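Local coordinates for putative prolyl-tRNA synthetase (Leishmania major, PDB 5XIL), which probably joins L-proline to tRNA(Pro) at the expense of ATP, this chain carrying the class II catalytic core, the anticodon-binding domain and the C-terminal zinc-binding domain, at residues 9-13 against 218-222; 237-243 against 255-259; 470-474 against 508-512. One frame throughout, in Å; residues are numbered along the deposited sequence.

Contact 1 of 3, residues 9-13 against 218-222; sequences REENF and IEAVG. With MG (magnesium ion), chain F.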
loop_
_atom_site.group_PDB
_atom_site.type_symbol
_atom_site.label_atom_id
_atom_site.label_comp_id
_atom_site.label_asym_id
_atom_site.label_seq_id
_atom_site.Cartn_x
_atom_site.Cartn_y
_atom_site.Cartn_z
ATOM N N ARG A 9 34.055 3.919 1.560
ATOM C CA ARG A 9 33.302 4.528 0.437
ATOM C C ARG A 9 34.217 5.223 -0.543
ATOM O O ARG A 9 33.983 5.169 -1.754
ATOM C CB ARG A 9 32.344 5.576 0.941
ATOM C CG ARG A 9 31.108 5.020 1.538
ATOM C CD ARG A 9 30.478 6.029 2.474
ATOM N NE ARG A 9 30.283 7.286 1.795
ATOM C CZ ARG A 9 29.150 7.642 1.170
ATOM N NH1 ARG A 9 28.093 6.845 1.125
ATOM N NH2 ARG A 9 29.122 8.805 0.554
ATOM N N GLU A 10 35.239 5.887 0.001
ATOM C CA GLU A 10 36.200 6.740 -0.773
ATOM C C GLU A 10 37.167 5.909 -1.575
ATOM O O GLU A 10 37.817 6.434 -2.495
ATOM C CB GLU A 10 37.008 7.659 0.169
ATOM C CG GLU A 10 36.189 8.684 0.966
ATOM C CD GLU A 10 35.482 8.140 2.225
ATOM O OE1 GLU A 10 35.777 7.014 2.679
ATOM O OE2 GLU A 10 34.579 8.859 2.757
ATOM N N GLU A 11 37.218 4.604 -1.290
ATOM C CA GLU A 11 38.200 3.728 -1.904
ATOM C C GLU A 11 37.679 2.725 -2.851
ATOM O O GLU A 11 38.306 2.501 -3.875
ATOM C CB GLU A 11 39.016 3.006 -0.846
ATOM C CG GLU A 11 39.765 3.973 0.032
ATOM C CD GLU A 11 40.687 4.886 -0.744
ATOM O OE1 GLU A 11 41.363 4.409 -1.672
ATOM O OE2 GLU A 11 40.764 6.075 -0.398
ATOM N N ASN A 12 36.533 2.115 -2.547
ATOM C CA ASN A 12 35.912 1.192 -3.446
ATOM C C ASN A 12 34.393 1.190 -3.216
ATOM O O ASN A 12 33.869 0.389 -2.491
ATOM C CB ASN A 12 36.407 -0.214 -3.246
ATOM C CG ASN A 12 35.904 -1.125 -4.314
ATOM O OD1 ASN A 12 34.869 -0.869 -4.960
ATOM N ND2 ASN A 12 36.600 -2.231 -4.495
ATOM N N PHE A 13 33.723 2.114 -3.857
ATOM C CA PHE A 13 32.312 2.363 -3.542
ATOM C C PHE A 13 31.401 1.224 -3.862
ATOM O O PHE A 13 30.522 0.908 -3.092
ATOM C CB PHE A 13 31.886 3.626 -4.274
ATOM C CG PHE A 13 30.542 4.157 -3.858
ATOM C CD1 PHE A 13 30.310 4.519 -2.557
ATOM C CD2 PHE A 13 29.531 4.319 -4.791
ATOM C CE1 PHE A 13 29.124 5.046 -2.148
ATOM C CE2 PHE A 13 28.329 4.813 -4.385
ATOM C CZ PHE A 13 28.120 5.201 -3.077
ATOM N N ILE A 218 25.663 11.864 -5.790
ATOM C CA ILE A 218 26.403 10.754 -5.150
ATOM C C ILE A 218 27.847 11.136 -4.966
ATOM O O ILE A 218 28.743 10.956 -5.862
ATOM C CB ILE A 218 26.246 9.453 -5.924
ATOM C CG1 ILE A 218 24.835 9.181 -6.351
ATOM C CG2 ILE A 218 26.802 8.238 -5.147
ATOM C CD1 ILE A 218 23.828 9.047 -5.275
ATOM N N GLU A 219 28.135 11.629 -3.763
ATOM C CA GLU A 219 29.414 12.228 -3.465
ATOM C C GLU A 219 30.584 11.287 -3.626
ATOM O O GLU A 219 31.656 11.716 -4.022
ATOM C CB GLU A 219 29.405 12.787 -2.020
ATOM C CG GLU A 219 30.514 13.847 -1.807
ATOM C CD GLU A 219 31.739 13.326 -1.101
ATOM O OE1 GLU A 219 31.513 12.486 -0.195
ATOM O OE2 GLU A 219 32.891 13.836 -1.387
ATOM N N ALA A 220 30.411 10.027 -3.249
ATOM C CA ALA A 220 31.564 9.115 -3.169
ATOM C C ALA A 220 32.181 8.928 -4.514
ATOM O O ALA A 220 33.358 8.678 -4.620
ATOM C CB ALA A 220 31.156 7.777 -2.627
ATOM N N VAL A 221 31.370 9.012 -5.560
ATOM C CA VAL A 221 31.841 8.801 -6.939
ATOM C C VAL A 221 31.710 10.055 -7.824
ATOM O O VAL A 221 32.138 10.021 -8.949
ATOM C CB VAL A 221 31.211 7.589 -7.638
ATOM C CG1 VAL A 221 31.711 6.263 -7.045
ATOM C CG2 VAL A 221 29.671 7.598 -7.716
ATOM N N GLY A 222 31.169 11.131 -7.290
ATOM C CA GLY A 222 31.032 12.367 -7.967
ATOM C C GLY A 222 30.082 12.291 -9.140
ATOM O O GLY A 222 30.351 12.886 -10.191
HETATM MG MG MG F . 34.041 15.185 -2.721
HETATM O O HOH W 1 27.895 9.191 -1.641
HETATM O O HOH W 2 34.916 6.000 -4.388
HETATM O O HOH W 3 32.745 14.223 -4.245
HETATM O O HOH W 4 35.290 16.408 -4.053
HETATM O O HOH W 5 35.188 16.070 -1.317
HETATM O O HOH W 6 35.097 13.616 -2.890
#
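A magnesium site is built on the turn 218-222, which links strands 210-218 and 223-234 of the class II core; the N-terminal segment 9-13, leading into helix 13-23, packs on the same turn. Glu219 OE2 binds the ion at 2.2 Å, with four waters and His413 completing the shell. Ala220 is the centre of the contact with 9-13. Its CB sits over the face of the Phe13 ring, 3.7 Å from the centroid in a CH-pi contact, and also lies over one face of the Arg9 guanidinium, 3.9 Å from NH2. Val221 CG1 (3.7 Å from Phe13 CD2) and Ile218 CG2 (3.8 Å from Phe13 CE2) extend the apolar patch, which Met274 and Tyr512 continue. No direct hydrogen bond joins the segments. Instead, one water accepts from Arg9 NH2 (2.5 Å) and Ala220 N (3.1 Å), and another donates to Arg9 O (2.9 Å) and Ala220 O (3.1 Å). Arg9 NH2 stays 4.5 Å from Glu219 OE1, beyond a salt bridge, while NH1 bonds to Met274 O. The two segments are therefore held by apolar packing and bridging water, and the carboxylate of Glu219 is committed to the metal through OE2.

Contact 2 of 3, residues 237-243 against 255-259; sequences FGKMFDI and LIPWQ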
loop_
_atom_site.group_PDB
_atom_site.type_symbol
_atom_site.label_atom_id
_atom_site.label_comp_id
_atom_site.label_asym_id
_atom_site.label_seq_id
_atom_site.Cartn_x
_atom_site.Cartn_y
_atom_site.Cartn_z
ATOM N N PHE A 237 0.210 12.296 -27.103
ATOM C CA PHE A 237 -0.371 10.988 -27.010
ATOM C C PHE A 237 -1.817 10.911 -27.363
ATOM O O PHE A 237 -2.286 9.869 -27.793
ATOM C CB PHE A 237 -0.168 10.396 -25.628
ATOM C CG PHE A 237 1.216 9.851 -25.438
ATOM C CD1 PHE A 237 1.580 8.639 -26.012
ATOM C CD2 PHE A 237 2.187 10.573 -24.749
ATOM C CE1 PHE A 237 2.860 8.119 -25.844
ATOM C CE2 PHE A 237 3.455 10.042 -24.574
ATOM C CZ PHE A 237 3.791 8.815 -25.109
ATOM N N GLY A 238 -2.520 12.010 -27.183
ATOM C CA GLY A 238 -3.923 12.052 -27.555
ATOM C C GLY A 238 -4.040 11.911 -29.051
ATOM O O GLY A 238 -4.913 11.257 -29.531
ATOM N N LYS A 239 -3.115 12.513 -29.778
ATOM C CA LYS A 239 -3.078 12.352 -31.206
ATOM C C LYS A 239 -2.783 10.923 -31.610
ATOM O O LYS A 239 -3.473 10.371 -32.437
ATOM C CB LYS A 239 -2.038 13.275 -31.783
ATOM C CG LYS A 239 -2.382 14.707 -31.509
ATOM C CD LYS A 239 -1.215 15.572 -31.927
ATOM C CE LYS A 239 -1.431 17.027 -31.568
ATOM N NZ LYS A 239 -0.203 17.752 -31.996
ATOM N N MET A 240 -1.800 10.293 -30.994
ATOM C CA MET A 240 -1.521 8.882 -31.296
ATOM C C MET A 240 -2.696 7.947 -31.058
ATOM O O MET A 240 -2.883 7.031 -31.839
ATOM C CB MET A 240 -0.349 8.336 -30.454
ATOM C CG MET A 240 1.094 8.703 -30.832
ATOM S SD MET A 240 2.291 7.875 -29.703
ATOM C CE MET A 240 1.849 6.162 -29.915
ATOM N N PHE A 241 -3.454 8.151 -29.966
ATOM C CA PHE A 241 -4.418 7.183 -29.448
ATOM C C PHE A 241 -5.844 7.659 -29.650
ATOM O O PHE A 241 -6.773 7.056 -29.176
ATOM C CB PHE A 241 -4.159 6.907 -27.956
ATOM C CG PHE A 241 -2.975 6.047 -27.742
ATOM C CD1 PHE A 241 -3.101 4.672 -27.825
ATOM C CD2 PHE A 241 -1.716 6.600 -27.535
ATOM C CE1 PHE A 241 -1.982 3.834 -27.659
ATOM C CE2 PHE A 241 -0.599 5.766 -27.376
ATOM C CZ PHE A 241 -0.735 4.386 -27.425
ATOM N N ASP A 242 -5.994 8.731 -30.423
ATOM C CA ASP A 242 -7.322 9.211 -30.758
ATOM C C ASP A 242 -8.167 9.495 -29.495
ATOM O O ASP A 242 -9.324 9.044 -29.418
ATOM C CB ASP A 242 -7.991 8.187 -31.694
ATOM C CG ASP A 242 -7.283 8.112 -33.061
ATOM O OD1 ASP A 242 -7.045 9.183 -33.660
ATOM O OD2 ASP A 242 -6.969 7.003 -33.520
ATOM N N ILE A 243 -7.556 10.188 -28.541
ATOM C CA ILE A 243 -8.202 10.709 -27.346
ATOM C C ILE A 243 -8.653 12.115 -27.732
ATOM O O ILE A 243 -7.854 12.949 -28.166
ATOM C CB ILE A 243 -7.255 10.748 -26.159
ATOM C CG1 ILE A 243 -6.652 9.356 -25.924
ATOM C CG2 ILE A 243 -8.019 11.173 -24.869
ATOM C CD1 ILE A 243 -5.438 9.324 -24.961
ATOM N N LEU A 255 -11.261 18.673 -29.492
ATOM C CA LEU A 255 -10.066 19.070 -28.733
ATOM C C LEU A 255 -9.358 17.791 -28.291
ATOM O O LEU A 255 -9.990 16.717 -28.189
ATOM C CB LEU A 255 -10.412 19.879 -27.497
ATOM C CG LEU A 255 -11.081 21.236 -27.792
ATOM C CD1 LEU A 255 -11.376 21.983 -26.501
ATOM C CD2 LEU A 255 -10.236 22.080 -28.728
ATOM N N ILE A 256 -8.060 17.946 -28.010
ATOM C CA ILE A 256 -7.272 16.845 -27.470
ATOM C C ILE A 256 -6.835 17.165 -26.051
ATOM O O ILE A 256 -6.380 18.268 -25.753
ATOM C CB ILE A 256 -6.053 16.591 -28.340
ATOM C CG1 ILE A 256 -6.542 16.318 -29.779
ATOM C CG2 ILE A 256 -5.268 15.376 -27.844
ATOM C CD1 ILE A 256 -5.450 15.940 -30.792
ATOM N N PRO A 257 -7.023 16.204 -25.129
ATOM C CA PRO A 257 -6.626 16.513 -23.759
ATOM C C PRO A 257 -5.119 16.679 -23.641
ATOM O O PRO A 257 -4.389 16.105 -24.450
ATOM C CB PRO A 257 -6.985 15.266 -22.981
ATOM C CG PRO A 257 -7.974 14.560 -23.791
ATOM C CD PRO A 257 -7.700 14.926 -25.230
ATOM N N TRP A 258 -4.713 17.386 -22.575
ATOM C CA TRP A 258 -3.352 17.558 -22.167
ATOM C C TRP A 258 -3.002 16.502 -21.117
ATOM O O TRP A 258 -3.652 16.403 -20.066
ATOM C CB TRP A 258 -3.206 18.953 -21.641
ATOM C CG TRP A 258 -3.534 19.991 -22.702
ATOM C CD1 TRP A 258 -4.807 20.436 -23.068
ATOM C CD2 TRP A 258 -2.618 20.617 -23.615
ATOM N NE1 TRP A 258 -4.690 21.310 -24.146
ATOM C CE2 TRP A 258 -3.375 21.452 -24.481
ATOM C CE3 TRP A 258 -1.229 20.622 -23.732
ATOM C CZ2 TRP A 258 -2.779 22.251 -25.463
ATOM C CZ3 TRP A 258 -0.649 21.374 -24.710
ATOM C CH2 TRP A 258 -1.427 22.152 -25.593
ATOM N N GLN A 259 -1.981 15.707 -21.401
ATOM C CA GLN A 259 -1.620 14.595 -20.568
ATOM C C GLN A 259 -0.255 14.784 -19.875
ATOM O O GLN A 259 0.630 15.524 -20.316
ATOM C CB GLN A 259 -1.599 13.310 -21.422
ATOM C CG GLN A 259 -2.984 12.833 -21.766
ATOM C CD GLN A 259 -2.975 11.641 -22.658
ATOM O OE1 GLN A 259 -3.127 11.746 -23.889
ATOM N NE2 GLN A 259 -2.729 10.499 -22.070
HETATM O O HOH W 7 -2.661 14.092 -24.973
#
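The short helix 236-241 lies against the irregular part of strand 253-265, the closest CA pair being Gly238 and Ile256, 5.8 Å apart; Phe237 and Gln259 are farther apart, at 7.5 Å between their CA atoms. Phe241 N still makes a regular helical bond to Phe237 O (3.0 Å); a Schellman motif then ends the helix, with Asp242 at positive phi and Ile243 N bonded back to Gly238 O (3.0 Å). This turn brings Ile243 round to the strand. Gly238 is what permits the close approach, since a CB there would point at the strand and clash with Ile256 CG2, which instead rests 3.6 Å from Gly238 CA. Ile256 also meets the aliphatic part of Lys239, CD1 to CG at 3.4 Å. Beyond the cap, Ile243 CG2 packs on Pro257 CG at 3.6 Å, and Ile243 CD1 lies 3.5 Å from Gln259 OE1. No direct hydrogen bond crosses the interface. A water between the segments connects the polar groups, 2.7 Å from Pro257 O, 2.6 Å from Gln259 OE1 and 3.0 Å from Gly238 N, the last a weak bond. Helix 111-122 closes one side, where Tyr116 meets the Phe237 ring edge-to-face and touches Gln259, and Tyr119 and Ala120 pack on Ile243. On the strand side, the backbone of Gln259 pairs with Leu233 and Gly234, that of Trp258 with Trp165 and that of Leu255 with Phe245, so the helix is packed against a strand built into the antiparallel sheet of the catalytic core.

Contact 3 of 3, residues 470-474 against 508-512; sequences PSMGA and FGRSY. With ACT (acetate ion), chain D.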
loop_
_atom_site.group_PDB
_atom_site.type_symbol
_atom_site.label_atom_id
_atom_site.label_comp_id
_atom_site.label_asym_id
_atom_site.label_seq_id
_atom_site.Cartn_x
_atom_site.Cartn_y
_atom_site.Cartn_z
ATOM N N PRO A 470 32.639 2.982 -15.951
ATOM C CA PRO A 470 31.523 3.940 -16.141
ATOM C C PRO A 470 31.790 5.038 -17.181
ATOM O O PRO A 470 32.920 5.264 -17.563
ATOM C CB PRO A 470 31.341 4.538 -14.729
ATOM C CG PRO A 470 32.711 4.441 -14.136
ATOM C CD PRO A 470 33.196 3.077 -14.596
ATOM N N SER A 471 30.750 5.727 -17.618
ATOM C CA SER A 471 30.900 6.823 -18.544
ATOM C C SER A 471 31.693 7.954 -17.891
ATOM O O SER A 471 31.513 8.225 -16.703
ATOM C CB SER A 471 29.502 7.320 -18.991
ATOM O OG SER A 471 28.740 7.722 -17.872
ATOM N N MET A 472 32.518 8.617 -18.664
ATOM C CA MET A 472 33.280 9.787 -18.250
ATOM C C MET A 472 32.828 11.073 -18.841
ATOM O O MET A 472 33.193 12.160 -18.298
ATOM C CB MET A 472 34.795 9.596 -18.485
ATOM C CG MET A 472 35.367 8.405 -17.744
ATOM S SD MET A 472 35.172 8.509 -15.945
ATOM C CE MET A 472 35.250 6.776 -15.486
ATOM N N GLY A 473 31.975 11.039 -19.889
ATOM C CA GLY A 473 31.480 12.295 -20.422
ATOM C C GLY A 473 30.455 12.890 -19.459
ATOM O O GLY A 473 29.748 12.125 -18.844
ATOM N N ALA A 474 30.345 14.219 -19.374
ATOM C CA ALA A 474 29.321 14.854 -18.565
ATOM C C ALA A 474 28.062 15.124 -19.401
ATOM O O ALA A 474 28.132 15.761 -20.463
ATOM C CB ALA A 474 29.825 16.168 -18.065
ATOM N N PHE A 508 25.561 20.173 -15.048
ATOM C CA PHE A 508 26.222 19.094 -15.771
ATOM C C PHE A 508 26.896 18.152 -14.768
ATOM O O PHE A 508 27.246 18.565 -13.659
ATOM C CB PHE A 508 27.341 19.581 -16.591
ATOM C CG PHE A 508 26.962 20.383 -17.816
ATOM C CD1 PHE A 508 26.772 19.752 -19.015
ATOM C CD2 PHE A 508 26.982 21.721 -17.771
ATOM C CE1 PHE A 508 26.517 20.509 -20.186
ATOM C CE2 PHE A 508 26.732 22.479 -18.920
ATOM C CZ PHE A 508 26.495 21.879 -20.098
ATOM N N GLY A 509 27.016 16.905 -15.178
ATOM C CA GLY A 509 27.830 15.941 -14.459
ATOM C C GLY A 509 28.002 14.640 -15.124
ATOM O O GLY A 509 27.216 14.246 -16.005
ATOM N N ARG A 510 28.987 13.892 -14.671
ATOM C CA ARG A 510 28.954 12.460 -14.877
ATOM C C ARG A 510 27.760 11.874 -14.106
ATOM O O ARG A 510 27.422 12.378 -13.039
ATOM C CB ARG A 510 30.281 11.856 -14.408
ATOM C CG ARG A 510 31.476 12.347 -15.221
ATOM C CD ARG A 510 32.787 11.801 -14.690
ATOM N NE ARG A 510 33.900 12.264 -15.523
ATOM C CZ ARG A 510 35.144 12.442 -15.094
ATOM N NH1 ARG A 510 35.460 12.203 -13.815
ATOM N NH2 ARG A 510 36.063 12.925 -15.927
ATOM N N SER A 511 27.128 10.837 -14.619
ATOM C CA SER A 511 25.836 10.387 -14.074
ATOM C C SER A 511 25.808 8.889 -13.882
ATOM O O SER A 511 26.578 8.202 -14.501
ATOM C CB SER A 511 24.702 10.820 -15.006
ATOM O OG SER A 511 23.421 10.883 -14.366
ATOM N N TYR A 512 24.888 8.420 -13.020
ATOM C CA TYR A 512 24.420 7.001 -12.984
ATOM C C TYR A 512 23.479 6.599 -14.163
ATOM O O TYR A 512 22.734 7.468 -14.595
ATOM C CB TYR A 512 23.618 6.759 -11.686
ATOM C CG TYR A 512 24.582 6.331 -10.589
ATOM C CD1 TYR A 512 25.314 7.239 -9.953
ATOM C CD2 TYR A 512 24.850 4.978 -10.366
ATOM C CE1 TYR A 512 26.260 6.814 -8.985
ATOM C CE2 TYR A 512 25.771 4.552 -9.441
ATOM C CZ TYR A 512 26.498 5.481 -8.774
ATOM O OH TYR A 512 27.400 5.050 -7.841
HETATM C C ACT D . 27.730 1.439 -7.126
HETATM O O ACT D . 27.886 0.273 -7.463
HETATM O OXT ACT D . 27.928 2.460 -7.855
HETATM C CH3 ACT D . 27.272 1.614 -5.707
HETATM O O HOH W 8 28.273 10.287 -17.363
#
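Arg510 extends alongside the loop 470-474, its guanidinium lying with one face beneath Met472 SD, which is 4.0 Å from Arg510 NE. The contact belongs to the C-terminal zinc-binding domain of prolyl-tRNA synthetase, where the run into strand 475-480 passes nearly antiparallel (163°) to the end of strand 504-509. Arg510 NE donates to Met472 O at 2.9 Å, the one direct hydrogen bond between the segments, while NH2 turns to Asn428 and Ser455. The nearest CA atoms are those of Ala474 and Arg510, 4.4 Å apart, and Ala474 CA makes a CA-H...O contact with Gly509 O at 3.4 Å. Ala474 also packs on Phe423 and Leu427 of helix 423-428. Arg223, at the start of strand 223-234, bonds to both Ser471 O and Ser511 O, tying the pair to the catalytic core. Between the segments, one water lies 2.7 Å from Ser471 OG, donates to Gly473 O at 2.8 Å and accepts from Ser511 N at 3.0 Å.

Contacts 1 and 3 are neighbours, their centres about 14 Å apart, and they meet through the C-terminal Tyr512, whose OH is 3.4 Å from Val221 CG2 and 3.6 Å from Phe13 CE2. Contact 2 lies across the chain's centre, with about 45 Å between its centre and that of contact 1. Contacts 2 and 3 are buried, whereas contact 1 is only partly buried and borders a metal ion. Contacts 2 and 3 reach the same large sheet from different domains, and the turn of contact 1 also starts from one of its strands. Water bridges the segments in all three. A direct hydrogen bond across the segments occurs in contact 3 alone; contact 1 relies on an aromatic face, contact 2 on close helix-to-strand packing.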